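Local coordinates for paraflagellar rod component (PDB 2Q0X), which is of unknown function but has an alpha/beta-hydrolase fold and is named as a component of the trypanosome paraflagellar rod, at residues 220-226 / 254-258; 226-232 / 259-265. One frame throughout, in Å; residues are numbered along the deposited sequence.

Contact 1: residues 220-226 / 254-258; sequences VGVIKVP and HTGCN
Val220 and Thr255 meet with their side chains crossed at about a right angle, where two loops lead into neighbouring strands of an alpha/beta-hydrolase fold. Residues 220-226, which begin with a short 3-10 turn, enter strand 227-232; residues 254-258 run from the end of helix 241-254 towards strand 260-264. The crossing brings Thr255 OG1 to 3.5 Å from Val220 CB, with Val220 CG2 only slightly farther off. Only carbon of Val220 faces the hydroxyl across the contact, which makes this a van der Waals approach; the polar partner of Thr255 OG1 is Val251 O of helix 241-254. The other branch of the threonine, CG2, rests 3.7 Å from Ile223 O. Val220 O is gripped by two amides, Gly256 N across the loops (3.2 Å) and Ile223 N within the 3-10 turn, which arrive from opposite faces of the carbonyl plane. The cross-loop bond is fairly straight, 154° at the hydrogen, but its donor is tilted 33° from that plane. Gly256 lies against the first loop, its CA 3.6 Å from Gly221 O in a CA-H...O contact. Lys224 spans the same place: bent at chi2 (-62°), its chain passes alongside Gly256 with CD nearest, and NZ returns to Gly221 O at 2.9 Å. Ile223 also packs on Phe123 and Leu126 of helix 119-128, and Pro226 touches Phe290 of helix 280-299. Nearer the strands, Cys257 points into the first loop and lies along the backbone of 224-226. Its CB sits 3.5 Å from Lys224 C, and SG, anti to the backbone N, reaches the Val225-Pro226 peptide at 3.7 Å from Pro226 N.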
loop_
_atom_site.group_PDB
_atom_site.type_symbol
_atom_site.label_atom_id
_atom_site.label_comp_id
_atom_site.label_asym_id
_atom_site.label_seq_id
_atom_site.Cartn_x
_atom_site.Cartn_y
_atom_site.Cartn_z
ATOM N N VAL A 220 -7.437 -26.682 -6.468
ATOM C CA VAL A 220 -8.543 -26.547 -7.434
ATOM C C VAL A 220 -9.831 -27.320 -7.027
ATOM O O VAL A 220 -10.947 -26.948 -7.418
ATOM C CB VAL A 220 -8.102 -26.894 -8.884
ATOM C CG1 VAL A 220 -7.043 -25.874 -9.366
ATOM C CG2 VAL A 220 -7.586 -28.340 -8.995
ATOM N N GLY A 221 -9.667 -28.369 -6.224
ATOM C CA GLY A 221 -10.807 -29.124 -5.691
ATOM C C GLY A 221 -11.784 -28.315 -4.852
ATOM O O GLY A 221 -12.959 -28.639 -4.838
ATOM N N VAL A 222 -11.311 -27.256 -4.167
ATOM C CA VAL A 222 -12.186 -26.403 -3.360
ATOM C C VAL A 222 -12.996 -25.410 -4.192
ATOM O O VAL A 222 -13.923 -24.799 -3.682
ATOM C CB VAL A 222 -11.429 -25.629 -2.259
ATOM C CG1 VAL A 222 -10.618 -26.599 -1.355
ATOM C CG2 VAL A 222 -10.543 -24.508 -2.870
ATOM N N ILE A 223 -12.631 -25.225 -5.453
ATOM C CA ILE A 223 -13.280 -24.275 -6.349
ATOM C C ILE A 223 -14.466 -24.986 -6.983
ATOM O O ILE A 223 -14.291 -25.945 -7.742
ATOM C CB ILE A 223 -12.291 -23.777 -7.458
ATOM C CG1 ILE A 223 -11.052 -23.101 -6.838
ATOM C CG2 ILE A 223 -12.953 -22.808 -8.417
ATOM C CD1 ILE A 223 -10.120 -22.517 -7.878
ATOM N N LYS A 224 -15.669 -24.521 -6.661
ATOM C CA LYS A 224 -16.905 -25.207 -7.044
ATOM C C LYS A 224 -17.672 -24.455 -8.124
ATOM O O LYS A 224 -18.824 -24.785 -8.428
ATOM C CB LYS A 224 -17.823 -25.361 -5.834
ATOM C CG LYS A 224 -17.156 -25.923 -4.579
ATOM C CD LYS A 224 -16.627 -27.297 -4.809
ATOM C CE LYS A 224 -16.486 -28.062 -3.490
ATOM N NZ LYS A 224 -15.533 -29.201 -3.679
ATOM N N VAL A 225 -17.021 -23.468 -8.716
ATOM C CA VAL A 225 -17.632 -22.625 -9.727
ATOM C C VAL A 225 -16.661 -22.529 -10.895
ATOM O O VAL A 225 -15.528 -22.984 -10.790
ATOM C CB VAL A 225 -18.001 -21.227 -9.144
ATOM C CG1 VAL A 225 -19.021 -21.403 -7.998
ATOM C CG2 VAL A 225 -16.750 -20.447 -8.694
ATOM N N PRO A 226 -17.111 -21.967 -12.028
ATOM C CA PRO A 226 -16.230 -21.899 -13.176
ATOM C C PRO A 226 -14.902 -21.146 -12.930
ATOM O O PRO A 226 -14.852 -20.124 -12.229
ATOM C CB PRO A 226 -17.099 -21.220 -14.238
ATOM C CG PRO A 226 -18.511 -21.525 -13.833
ATOM C CD PRO A 226 -18.455 -21.439 -12.341
ATOM N N HIS A 254 -9.862 -32.705 -11.475
ATOM C CA HIS A 254 -9.759 -32.433 -10.047
ATOM C C HIS A 254 -10.304 -31.109 -9.591
ATOM O O HIS A 254 -10.381 -30.873 -8.406
ATOM C CB HIS A 254 -8.315 -32.637 -9.578
ATOM C CG HIS A 254 -7.828 -34.034 -9.802
ATOM N ND1 HIS A 254 -6.937 -34.362 -10.801
ATOM C CD2 HIS A 254 -8.157 -35.196 -9.196
ATOM C CE1 HIS A 254 -6.723 -35.665 -10.789
ATOM N NE2 HIS A 254 -7.459 -36.196 -9.828
ATOM N N THR A 255 -10.735 -30.249 -10.500
ATOM C CA THR A 255 -11.416 -29.039 -10.066
ATOM C C THR A 255 -12.809 -29.444 -9.556
ATOM O O THR A 255 -13.390 -30.389 -10.068
ATOM C CB THR A 255 -11.489 -27.997 -11.192
ATOM O OG1 THR A 255 -10.157 -27.661 -11.588
ATOM C CG2 THR A 255 -12.211 -26.709 -10.732
ATOM N N GLY A 256 -13.332 -28.724 -8.565
ATOM C CA GLY A 256 -14.642 -29.022 -7.993
ATOM C C GLY A 256 -15.816 -28.608 -8.866
ATOM O O GLY A 256 -16.938 -28.696 -8.452
ATOM N N CYS A 257 -15.539 -28.116 -10.065
ATOM C CA CYS A 257 -16.548 -27.784 -11.059
ATOM C C CYS A 257 -15.939 -28.146 -12.402
ATOM O O CYS A 257 -14.754 -27.869 -12.643
ATOM C CB CYS A 257 -16.842 -26.290 -11.008
ATOM S SG CYS A 257 -17.847 -25.604 -12.337
ATOM N N ASN A 258 -16.735 -28.741 -13.276
ATOM C CA ASN A 258 -16.264 -29.111 -14.615
ATOM C C ASN A 258 -15.939 -27.930 -15.565
ATOM O O ASN A 258 -15.283 -28.125 -16.594
ATOM C CB ASN A 258 -17.249 -30.081 -15.291
ATOM C CG ASN A 258 -18.638 -29.465 -15.521
ATOM O OD1 ASN A 258 -19.014 -29.159 -16.662
ATOM N ND2 ASN A 258 -19.411 -29.299 -14.441
#

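Contact 2: residues 226-232 / 259-265; sequences PLLLMLA and RVTVSYF
Leu227 opens the pairing of the two strands: its N donates to Arg259 O at 3.0 Å, and its O accepts from Thr261 N. The same alternation carries on through Leu229, which bonds Thr261 O and Ser263 N, and Leu231, which bonds Ser263 O and Phe265 N. Six bonds thus satisfy both backbone polar atoms of Leu227, Leu229 and Leu231; Ser263 N to Leu229 O is straight at 179°. The intervening Leu228 and Met230 turn their backbone polar groups to strand 135-143, bonding Val138, Leu140 and Gly142. An axis angle of 12° confirms parallel strands, the ends of a beta-alpha-beta crossover through helix 241-254, with 260-264 at the sheet margin within the chain. On the face carrying Leu229 and Leu231, Leu229 and Val262 touch helix 241-254, and Leu231 and Tyr264 reach Trp205 of helix 200-209. There Leu231 CD1 touches Val262 CG1 at 3.6 Å and lies 3.8 Å from Tyr264 CZ, its side chain running beside the tyrosine. On the other face Met230 curls at chi3 (74°) and lays CE over one face of the Phe265 ring, 3.9 Å from its centroid, a CH-pi contact; SD, oblique to the ring, adds a Met-aromatic one. Leu231 O lies at the ring's edge, in plane. Arg259 CB packs on Pro226 CB, while its NE forms a salt bridge with Glu294 OE1.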
loop_
_atom_site.group_PDB
_atom_site.type_symbol
_atom_site.label_atom_id
_atom_site.label_comp_id
_atom_site.label_asym_id
_atom_site.label_seq_id
_atom_site.Cartn_x
_atom_site.Cartn_y
_atom_site.Cartn_z
ATOM N N PRO A 226 -17.111 -21.967 -12.028
ATOM C CA PRO A 226 -16.230 -21.899 -13.176
ATOM C C PRO A 226 -14.902 -21.146 -12.930
ATOM O O PRO A 226 -14.852 -20.124 -12.229
ATOM C CB PRO A 226 -17.099 -21.220 -14.238
ATOM C CG PRO A 226 -18.511 -21.525 -13.833
ATOM C CD PRO A 226 -18.455 -21.439 -12.341
ATOM N N LEU A 227 -13.842 -21.698 -13.509
ATOM C CA LEU A 227 -12.489 -21.285 -13.243
ATOM C C LEU A 227 -11.786 -20.975 -14.571
ATOM O O LEU A 227 -11.883 -21.751 -15.520
ATOM C CB LEU A 227 -11.774 -22.410 -12.503
ATOM C CG LEU A 227 -10.271 -22.257 -12.292
ATOM C CD1 LEU A 227 -10.027 -21.064 -11.439
ATOM C CD2 LEU A 227 -9.735 -23.558 -11.652
ATOM N N LEU A 228 -11.157 -19.795 -14.650
ATOM C CA LEU A 228 -10.209 -19.483 -15.716
ATOM C C LEU A 228 -8.838 -19.451 -15.075
ATOM O O LEU A 228 -8.597 -18.689 -14.162
ATOM C CB LEU A 228 -10.537 -18.136 -16.376
ATOM C CG LEU A 228 -9.563 -17.558 -17.432
ATOM C CD1 LEU A 228 -9.449 -18.478 -18.660
ATOM C CD2 LEU A 228 -9.971 -16.108 -17.864
ATOM N N LEU A 229 -7.965 -20.333 -15.537
ATOM C CA LEU A 229 -6.542 -20.295 -15.216
ATOM C C LEU A 229 -5.790 -19.607 -16.350
ATOM O O LEU A 229 -5.888 -20.011 -17.515
ATOM C CB LEU A 229 -5.992 -21.723 -15.026
ATOM C CG LEU A 229 -6.442 -22.457 -13.759
ATOM C CD1 LEU A 229 -5.685 -23.755 -13.677
ATOM C CD2 LEU A 229 -6.204 -21.606 -12.497
ATOM N N MET A 230 -5.049 -18.561 -15.991
ATOM C CA MET A 230 -4.264 -17.789 -16.939
ATOM C C MET A 230 -2.805 -18.030 -16.641
ATOM O O MET A 230 -2.294 -17.585 -15.635
ATOM C CB MET A 230 -4.595 -16.306 -16.828
ATOM C CG MET A 230 -6.072 -15.992 -17.015
ATOM S SD MET A 230 -6.422 -14.259 -16.694
ATOM C CE MET A 230 -5.742 -13.512 -18.182
ATOM N N LEU A 231 -2.150 -18.760 -17.534
ATOM C CA LEU A 231 -0.776 -19.187 -17.342
ATOM C C LEU A 231 0.180 -18.447 -18.298
ATOM O O LEU A 231 -0.124 -18.265 -19.477
ATOM C CB LEU A 231 -0.679 -20.700 -17.539
ATOM C CG LEU A 231 -1.568 -21.515 -16.601
ATOM C CD1 LEU A 231 -1.576 -22.979 -16.946
ATOM C CD2 LEU A 231 -1.114 -21.278 -15.142
ATOM N N ALA A 232 1.305 -18.010 -17.735
ATOM C CA ALA A 232 2.400 -17.406 -18.465
ATOM C C ALA A 232 3.711 -18.030 -17.991
ATOM O O ALA A 232 3.759 -18.650 -16.941
ATOM C CB ALA A 232 2.423 -15.906 -18.224
ATOM N N ARG A 259 -16.365 -26.716 -15.231
ATOM C CA ARG A 259 -16.236 -25.611 -16.169
ATOM C C ARG A 259 -14.947 -24.845 -15.918
ATOM O O ARG A 259 -14.933 -23.755 -15.357
ATOM C CB ARG A 259 -17.489 -24.745 -16.128
ATOM C CG ARG A 259 -18.722 -25.582 -16.496
ATOM C CD ARG A 259 -19.892 -24.791 -16.977
ATOM N NE ARG A 259 -19.530 -23.830 -18.013
ATOM C CZ ARG A 259 -19.293 -24.124 -19.290
ATOM N NH1 ARG A 259 -19.411 -25.368 -19.747
ATOM N NH2 ARG A 259 -18.965 -23.140 -20.131
ATOM N N VAL A 260 -13.850 -25.468 -16.315
ATOM C CA VAL A 260 -12.541 -24.889 -16.126
ATOM C C VAL A 260 -11.910 -24.642 -17.501
ATOM O O VAL A 260 -12.006 -25.468 -18.395
ATOM C CB VAL A 260 -11.635 -25.730 -15.165
ATOM C CG1 VAL A 260 -11.627 -27.151 -15.516
ATOM C CG2 VAL A 260 -10.195 -25.182 -15.158
ATOM N N THR A 261 -11.324 -23.462 -17.659
ATOM C CA THR A 261 -10.621 -23.066 -18.880
ATOM C C THR A 261 -9.174 -22.817 -18.493
ATOM O O THR A 261 -8.911 -22.157 -17.491
ATOM C CB THR A 261 -11.215 -21.783 -19.469
ATOM O OG1 THR A 261 -12.588 -22.011 -19.815
ATOM C CG2 THR A 261 -10.432 -21.323 -20.708
ATOM N N VAL A 262 -8.247 -23.380 -19.264
ATOM C CA VAL A 262 -6.824 -23.182 -19.025
ATOM C C VAL A 262 -6.239 -22.522 -20.264
ATOM O O VAL A 262 -6.227 -23.117 -21.338
ATOM C CB VAL A 262 -6.084 -24.501 -18.712
ATOM C CG1 VAL A 262 -4.610 -24.230 -18.457
ATOM C CG2 VAL A 262 -6.736 -25.221 -17.500
ATOM N N SER A 263 -5.794 -21.271 -20.113
ATOM C CA SER A 263 -5.265 -20.501 -21.248
ATOM C C SER A 263 -3.843 -20.038 -20.956
ATOM O O SER A 263 -3.484 -19.732 -19.797
ATOM C CB SER A 263 -6.135 -19.275 -21.552
ATOM O OG SER A 263 -7.424 -19.640 -22.013
ATOM N N TYR A 264 -3.058 -19.995 -22.024
ATOM C CA TYR A 264 -1.683 -19.545 -21.997
ATOM C C TYR A 264 -1.559 -18.143 -22.629
ATOM O O TYR A 264 -2.224 -17.834 -23.621
ATOM C CB TYR A 264 -0.803 -20.575 -22.715
ATOM C CG TYR A 264 -0.679 -21.852 -21.908
ATOM C CD1 TYR A 264 -1.605 -22.887 -22.042
ATOM C CD2 TYR A 264 0.335 -21.999 -20.971
ATOM C CE1 TYR A 264 -1.497 -24.059 -21.269
ATOM C CE2 TYR A 264 0.453 -23.155 -20.202
ATOM C CZ TYR A 264 -0.457 -24.182 -20.363
ATOM O OH TYR A 264 -0.330 -25.303 -19.584
ATOM N N PHE A 265 -0.733 -17.299 -22.009
ATOM C CA PHE A 265 -0.583 -15.902 -22.414
ATOM C C PHE A 265 0.866 -15.570 -22.727
ATOM O O PHE A 265 1.784 -16.050 -22.053
ATOM C CB PHE A 265 -1.169 -14.983 -21.340
ATOM C CG PHE A 265 -2.632 -15.226 -21.128
ATOM C CD1 PHE A 265 -3.066 -16.311 -20.373
ATOM C CD2 PHE A 265 -3.580 -14.437 -21.765
ATOM C CE1 PHE A 265 -4.412 -16.575 -20.229
ATOM C CE2 PHE A 265 -4.925 -14.702 -21.620
ATOM C CZ PHE A 265 -5.339 -15.773 -20.843
#

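Contact 1 joins the loops that lead into the very strands paired in contact 2, and Pro226 belongs to both. Their centres lie 12 Å apart and they pack directly, Thr255 CG2 standing 4.1 Å from Leu227 CD2. Contact 2 is nearer the chain centre (12 Å against 15 Å), has seven buried residues among fourteen, and buries 661 Å² against 356 Å². Neither is wholly core, since strand 260-264 is outermost in the chain and contact 1 includes exposed Lys224. The chemistry follows: regular strand pairing gives six backbone bonds between strands, whereas the irregular loops have one clear backbone bond, supplemented by CA-H...O contacts and close glycine packing.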